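Local atomic coordinates of metallo-beta-lactamase superfamily protein (Thermus thermophilus, PDB entry 2ZWR), a protein that binds zinc at a dinuclear site in a metallo-beta-lactamase fold and is probably a hydrolase. Residues P5-G9 with P10-N14; L79-P82 with L83-A87; G191-A194 with R195-P198. All coordinates share one frame; numbering follows the deposited sequence.

Contact 1 (P5-G9 with P10-N14)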
loop_
_atom_site.group_PDB
_atom_site.type_symbol
_atom_site.label_atom_id
_atom_site.label_comp_id
_atom_site.label_asym_id
_atom_site.label_seq_id
_atom_site.Cartn_x
_atom_site.Cartn_y
_atom_site.Cartn_z
ATOM N N PRO A 5 1.217 8.846 -8.474
ATOM C CA PRO A 5 0.994 8.952 -7.036
ATOM C C PRO A 5 -0.001 10.048 -6.719
ATOM O O PRO A 5 -0.059 11.063 -7.423
ATOM C CB PRO A 5 2.375 9.349 -6.484
ATOM C CG PRO A 5 3.312 9.361 -7.682
ATOM C CD PRO A 5 2.457 9.529 -8.877
ATOM N N VAL A 6 -0.767 9.851 -5.656
ATOM C CA VAL A 6 -1.639 10.906 -5.145
ATOM C C VAL A 6 -1.731 10.797 -3.624
ATOM O O VAL A 6 -1.897 9.702 -3.075
ATOM C CB VAL A 6 -3.032 10.897 -5.835
ATOM C CG1 VAL A 6 -3.764 9.553 -5.615
ATOM C CG2 VAL A 6 -3.883 12.116 -5.388
ATOM N N THR A 7 -1.574 11.927 -2.947
ATOM C CA THR A 7 -1.625 11.958 -1.491
ATOM C C THR A 7 -3.059 12.212 -1.032
ATOM O O THR A 7 -3.736 13.097 -1.559
ATOM C CB THR A 7 -0.632 12.983 -0.924
ATOM O OG1 THR A 7 0.670 12.655 -1.407
ATOM C CG2 THR A 7 -0.607 12.969 0.608
ATOM N N LEU A 8 -3.514 11.423 -0.056
ATOM C CA LEU A 8 -4.928 11.362 0.303
ATOM C C LEU A 8 -5.167 11.387 1.799
ATOM O O LEU A 8 -4.453 10.733 2.559
ATOM C CB LEU A 8 -5.574 10.093 -0.282
ATOM C CG LEU A 8 -5.475 9.824 -1.793
ATOM C CD1 LEU A 8 -5.937 8.419 -2.075
ATOM C CD2 LEU A 8 -6.289 10.847 -2.605
ATOM N N GLY A 9 -6.178 12.149 2.212
ATOM C CA GLY A 9 -6.695 12.096 3.581
ATOM C C GLY A 9 -5.887 12.880 4.593
ATOM O O GLY A 9 -4.780 13.311 4.285
ATOM N N PRO A 10 -6.429 13.052 5.821
ATOM C CA PRO A 10 -5.750 13.767 6.911
ATOM C C PRO A 10 -4.414 13.131 7.309
ATOM O O PRO A 10 -3.534 13.823 7.824
ATOM C CB PRO A 10 -6.744 13.671 8.076
ATOM C CG PRO A 10 -7.637 12.457 7.734
ATOM C CD PRO A 10 -7.757 12.550 6.236
ATOM N N LEU A 11 -4.257 11.833 7.070
ATOM C CA LEU A 11 -3.020 11.152 7.440
ATOM C C LEU A 11 -2.024 11.168 6.276
ATOM O O LEU A 11 -0.969 10.546 6.346
ATOM C CB LEU A 11 -3.291 9.723 7.949
ATOM C CG LEU A 11 -3.704 9.492 9.423
ATOM C CD1 LEU A 11 -2.774 10.222 10.405
ATOM C CD2 LEU A 11 -5.147 9.882 9.706
ATOM N N GLN A 12 -2.375 11.896 5.217
ATOM C CA GLN A 12 -1.479 12.138 4.092
ATOM C C GLN A 12 -0.840 10.841 3.565
ATOM O O GLN A 12 0.387 10.666 3.572
ATOM C CB GLN A 12 -0.437 13.193 4.475
ATOM C CG GLN A 12 -1.053 14.588 4.622
ATOM C CD GLN A 12 -0.059 15.640 5.061
ATOM O OE1 GLN A 12 0.857 15.373 5.850
ATOM N NE2 GLN A 12 -0.242 16.857 4.564
ATOM N N GLU A 13 -1.709 9.933 3.133
ATOM C CA GLU A 13 -1.310 8.618 2.676
ATOM C C GLU A 13 -1.147 8.662 1.161
ATOM O O GLU A 13 -1.881 9.395 0.490
ATOM C CB GLU A 13 -2.373 7.595 3.106
ATOM C CG GLU A 13 -2.188 6.165 2.582
ATOM C CD GLU A 13 -2.970 5.888 1.298
ATOM O OE1 GLU A 13 -3.747 6.755 0.851
ATOM O OE2 GLU A 13 -2.795 4.798 0.721
ATOM N N ASN A 14 -0.194 7.893 0.626
ATOM C CA ASN A 14 0.030 7.830 -0.828
ATOM C C ASN A 14 -0.643 6.628 -1.521
ATOM O O ASN A 14 -0.297 5.458 -1.251
ATOM C CB ASN A 14 1.535 7.812 -1.177
ATOM C CG ASN A 14 2.329 8.958 -0.535
ATOM O OD1 ASN A 14 3.483 8.765 -0.138
ATOM N ND2 ASN A 14 1.732 10.147 -0.451
#
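L8 and E13 face each other as an antiparallel hydrogen-bonded pair, the one next to the turn of a beta hairpin whose strands, 2-8 and 13-20, are joined by a type I turn from G9 to Q12. L8 N donates a hydrogen bond to E13 O at 2.7 Å, and E13 N returns the bond to L8 O at 2.9 Å. The turn is closed by Q12 N bonding to G9 O at 2.9 Å; the donor stands above the carbonyl plane, so the bond does not use a lone pair. Side chains alternate between the two faces of the hairpin. On one face L8 and E13 run side by side, and OE1 of E13 comes within 4.0 Å of CD1 of L8. The E13 chain leaves with CG opposite the backbone N (chi1 174°) and then bends at chi2 (-95°), which folds the carboxylate back beside the CB and CD1 of leucine. On the other face T7 and N14 form a non-hydrogen-bonded pair. The chi1 of T7 (-57°) sets OG1 beside its own backbone N and on the same side as the N14 amide, while CG2 swings toward the turn and packs 3.9 Å from CB of Q12. CA of T7 also makes a CA-H...O contact of 3.2 Å with E13 O, which already accepts L8 N. The backbone oxygen of Q12 accepts a bond from ND1 of the zinc ligand H184, and the buried E13 side chain touches H59 and H184. Both histidines bind the same zinc, so E13 is a second-shell carboxylate, and its negative charge, if present, would probably polarise the metal-bound imidazoles.

Contact 2 (L79-P82 with L83-A87)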
loop_
_atom_site.group_PDB
_atom_site.type_symbol
_atom_site.label_atom_id
_atom_site.label_comp_id
_atom_site.label_asym_id
_atom_site.label_seq_id
_atom_site.Cartn_x
_atom_site.Cartn_y
_atom_site.Cartn_z
ATOM N N LEU A 79 -3.968 -12.113 6.566
ATOM C CA LEU A 79 -3.599 -11.749 7.940
ATOM C C LEU A 79 -3.980 -10.295 8.303
ATOM O O LEU A 79 -4.014 -9.949 9.480
ATOM C CB LEU A 79 -2.127 -12.040 8.226
ATOM C CG LEU A 79 -1.737 -13.520 8.420
ATOM C CD1 LEU A 79 -0.273 -13.643 8.745
ATOM C CD2 LEU A 79 -2.571 -14.182 9.521
ATOM N N ASP A 80 -4.301 -9.467 7.307
ATOM C CA ASP A 80 -4.832 -8.107 7.585
ATOM C C ASP A 80 -6.362 -7.972 7.502
ATOM O O ASP A 80 -6.893 -6.852 7.602
ATOM C CB ASP A 80 -4.165 -7.046 6.705
ATOM C CG ASP A 80 -2.996 -6.364 7.398
ATOM O OD1 ASP A 80 -2.499 -6.918 8.400
ATOM O OD2 ASP A 80 -2.581 -5.267 6.960
ATOM N N LEU A 81 -7.064 -9.094 7.315
ATOM C CA LEU A 81 -8.533 -9.086 7.280
ATOM C C LEU A 81 -9.189 -8.495 8.535
ATOM O O LEU A 81 -10.141 -7.724 8.407
ATOM C CB LEU A 81 -9.108 -10.485 7.034
ATOM C CG LEU A 81 -9.902 -10.834 5.766
ATOM C CD1 LEU A 81 -10.532 -9.645 5.029
ATOM C CD2 LEU A 81 -9.063 -11.688 4.829
ATOM N N PRO A 82 -8.714 -8.878 9.749
ATOM C CA PRO A 82 -9.308 -8.271 10.945
ATOM C C PRO A 82 -9.175 -6.750 10.970
ATOM O O PRO A 82 -10.111 -6.067 11.378
ATOM C CB PRO A 82 -8.525 -8.921 12.096
ATOM C CG PRO A 82 -8.088 -10.244 11.521
ATOM C CD PRO A 82 -7.701 -9.890 10.119
ATOM N N LEU A 83 -8.035 -6.232 10.513
ATOM C CA LEU A 83 -7.848 -4.796 10.380
ATOM C C LEU A 83 -8.811 -4.208 9.341
ATOM O O LEU A 83 -9.420 -3.160 9.562
ATOM C CB LEU A 83 -6.399 -4.467 10.007
ATOM C CG LEU A 83 -5.286 -4.701 11.027
ATOM C CD1 LEU A 83 -3.928 -4.450 10.389
ATOM C CD2 LEU A 83 -5.449 -3.831 12.260
ATOM N N TYR A 84 -8.955 -4.911 8.222
ATOM C CA TYR A 84 -9.779 -4.458 7.114
ATOM C C TYR A 84 -11.240 -4.381 7.537
ATOM O O TYR A 84 -11.920 -3.390 7.268
ATOM C CB TYR A 84 -9.592 -5.402 5.929
ATOM C CG TYR A 84 -10.330 -5.061 4.656
ATOM C CD1 TYR A 84 -9.753 -4.236 3.687
ATOM C CD2 TYR A 84 -11.586 -5.602 4.399
ATOM C CE1 TYR A 84 -10.427 -3.949 2.494
ATOM C CE2 TYR A 84 -12.263 -5.324 3.234
ATOM C CZ TYR A 84 -11.678 -4.504 2.277
ATOM O OH TYR A 84 -12.376 -4.234 1.122
ATOM N N GLU A 85 -11.697 -5.413 8.235
ATOM C CA GLU A 85 -13.090 -5.519 8.651
ATOM C C GLU A 85 -13.535 -4.445 9.640
ATOM O O GLU A 85 -14.686 -4.025 9.608
ATOM C CB GLU A 85 -13.358 -6.920 9.206
ATOM C CG GLU A 85 -13.297 -7.990 8.117
ATOM C CD GLU A 85 -13.337 -9.400 8.653
ATOM O OE1 GLU A 85 -12.721 -9.663 9.711
ATOM O OE2 GLU A 85 -13.981 -10.260 7.997
ATOM N N GLY A 86 -12.625 -4.010 10.511
ATOM C CA GLY A 86 -12.928 -2.981 11.492
ATOM C C GLY A 86 -12.342 -1.612 11.208
ATOM O O GLY A 86 -12.327 -0.770 12.092
ATOM N N ALA A 87 -11.893 -1.372 9.974
ATOM C CA ALA A 87 -11.166 -0.148 9.635
ATOM C C ALA A 87 -11.971 1.119 9.899
ATOM O O ALA A 87 -11.419 2.122 10.324
ATOM C CB ALA A 87 -10.684 -0.177 8.187
HETATM O O HOH W 1 -5.195 -7.940 11.052
#
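D80 and Y84 are joined by the first backbone bond of the short helix 81-85, with Y84 N reaching D80 O at 2.9 Å. One residue on, E85 N meets L81 O at 2.8 Å with an N-H...O angle of 160°, a straight i to i+4 bond. The third member of the series is weaker: G86 N lies 3.4 Å from P82 O, and G86 is where the chain leaves helical angles. A water extends the pattern at the start, donating to L79 O and accepting a weak bond from L83 N.

The one apolar side-chain contact is L81 CD1 with Y84 CD2 at 4.2 Å, oblique to the ring. Two van der Waals contacts set carbon against oxygen. L83 turns CG beside its own backbone N (chi1 -69°), which carries CD1 over to the D80 carboxylate, 3.5 Å from OD1; the two side chains cross at a slant. CG of E85, a residue that binds zinc in an entry of this protein but carries no metal here, lies against L81 O at 3.2 Å.

The polar ends of D80 and Y84 are satisfied elsewhere. D80 is the N-cap residue by position, but its carboxylate serves other parts of the chain: OD1 accepts from G128 N, and OD2 from A55 N and S126 OG. These bonds hold it next to the zinc ligand H54, while L83 approaches H56, another ligand of the same ion. Y84, with CG opposite its backbone N, sends its ring away from the helix to V74 and L76 of strand 74-76, and its OH bonds to P102 O, so the helix lies against that strand and the metal-binding loop, with helix 87-93 following directly.

Contact 3 (G191-A194 with R195-P198)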
loop_
_atom_site.group_PDB
_atom_site.type_symbol
_atom_site.label_atom_id
_atom_site.label_comp_id
_atom_site.label_asym_id
_atom_site.label_seq_id
_atom_site.Cartn_x
_atom_site.Cartn_y
_atom_site.Cartn_z
ATOM N N GLY A 191 19.015 2.336 -1.971
ATOM C CA GLY A 191 20.399 2.794 -1.794
ATOM C C GLY A 191 20.515 4.079 -0.973
ATOM O O GLY A 191 21.385 4.196 -0.121
ATOM N N LEU A 192 19.637 5.043 -1.227
ATOM C CA LEU A 192 19.621 6.271 -0.438
ATOM C C LEU A 192 19.344 5.982 1.041
ATOM O O LEU A 192 20.018 6.516 1.919
ATOM C CB LEU A 192 18.609 7.286 -0.990
ATOM C CG LEU A 192 18.305 8.540 -0.132
ATOM C CD1 LEU A 192 19.560 9.391 0.164
ATOM C CD2 LEU A 192 17.237 9.406 -0.789
ATOM N N GLU A 193 18.352 5.146 1.315
ATOM C CA GLU A 193 18.033 4.794 2.700
ATOM C C GLU A 193 19.152 3.987 3.364
ATOM O O GLU A 193 19.422 4.165 4.554
ATOM C CB GLU A 193 16.675 4.076 2.806
ATOM C CG GLU A 193 15.479 4.934 2.373
ATOM C CD GLU A 193 15.466 6.319 3.018
ATOM O OE1 GLU A 193 15.415 7.321 2.271
ATOM O OE2 GLU A 193 15.529 6.411 4.272
ATOM N N ALA A 194 19.815 3.122 2.601
ATOM C CA ALA A 194 21.000 2.416 3.113
ATOM C C ALA A 194 22.067 3.393 3.634
ATOM O O ALA A 194 22.767 3.098 4.599
ATOM C CB ALA A 194 21.595 1.486 2.043
ATOM N N ARG A 195 22.160 4.562 3.001
ATOM C CA ARG A 195 23.138 5.580 3.366
ATOM C C ARG A 195 22.678 6.563 4.448
ATOM O O ARG A 195 23.512 7.109 5.170
ATOM C CB ARG A 195 23.592 6.355 2.119
ATOM C CG ARG A 195 24.592 5.599 1.205
ATOM C CD ARG A 195 25.992 5.435 1.833
ATOM N NE ARG A 195 27.035 5.202 0.826
ATOM C CZ ARG A 195 27.774 4.097 0.708
ATOM N NH1 ARG A 195 27.607 3.080 1.540
ATOM N NH2 ARG A 195 28.692 4.014 -0.251
ATOM N N THR A 196 21.371 6.795 4.569
ATOM C CA THR A 196 20.869 7.909 5.382
ATOM C C THR A 196 19.856 7.580 6.476
ATOM O O THR A 196 19.674 8.382 7.398
ATOM C CB THR A 196 20.185 8.970 4.516
ATOM O OG1 THR A 196 19.109 8.355 3.792
ATOM C CG2 THR A 196 21.168 9.617 3.557
ATOM N N ASN A 197 19.162 6.452 6.363
ATOM C CA ASN A 197 18.097 6.134 7.317
ATOM C C ASN A 197 18.624 5.802 8.724
ATOM O O ASN A 197 19.384 4.837 8.893
ATOM C CB ASN A 197 17.219 4.999 6.788
ATOM C CG ASN A 197 15.841 4.965 7.441
ATOM O OD1 ASN A 197 15.713 4.848 8.656
ATOM N ND2 ASN A 197 14.806 5.052 6.624
ATOM N N PRO A 198 18.195 6.582 9.741
ATOM C CA PRO A 198 18.647 6.375 11.117
ATOM C C PRO A 198 18.214 5.039 11.738
ATOM O O PRO A 198 18.799 4.615 12.741
ATOM C CB PRO A 198 18.017 7.548 11.871
ATOM C CG PRO A 198 16.844 7.935 11.058
ATOM C CD PRO A 198 17.247 7.706 9.644
#
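E193 and N197 meet at the C-terminal end of helix 190-196, an i to i+4 side-chain pair where the chain leaves the helix in this metallo-beta-lactamase fold. ND2 of N197 donates to OE2 of E193 at 2.8 Å. The bond arrives on the anti side of the carboxylate, a little out of its plane, and the amide stands almost perpendicular to that plane, at 88°. The torsions bring the groups together: E193 bends at chi2, and N197 carries CG opposite its backbone N, at a chi1 of -159°. Beneath this pair N197 N bonds to E193 O at 2.9 Å, which brings the two residues together through the backbone as well.

The next layer is the last turn of the helix. R195 N bonds to G191 O at 3.2 Å, whereas T196 N reaches L192 O and E193 O only weakly. L192 also lays CD1 against CG2 of T196 at 3.8 Å.

Further out, the polar ends of the E193-N197 pair are held by the 146-151 hairpin and its surroundings. OE1 of E193 forms a salt bridge with R148 and accepts from T188 OG1, while OE2 also takes the backbone NH of G149. ND2 of N197 also donates to S150 O, its OD1 accepts from F199 N, and L146 packs on both side chains. The helix end is thereby fastened to the two-stranded sheet of 146-147 and 150-151. At the weakened last turn the threonine hydroxyl adds its own bond: OG1 of T196 donates to L192 O at 2.8 Å, from a position 47° above the carbonyl plane.

In the fold
The three contacts follow one another in sequence and none touches another. Contact 1 and contact 2 both border the dinuclear zinc site, but lie beside ligands of different metal ions: the E13 side chain of contact 1 is about 5 Å from a bound zinc, next to H59 and H184, whereas the D80 side chain of contact 2 is about 7 Å from a zinc and lies beside H54, a ligand of the other ion. Their centres are 20 Å apart. Contact 3 is remote, 32 Å from contact 2 between centres and across the chain's centre from it; the N197 side chain lies about 12 Å from that of the bridging ligand D144.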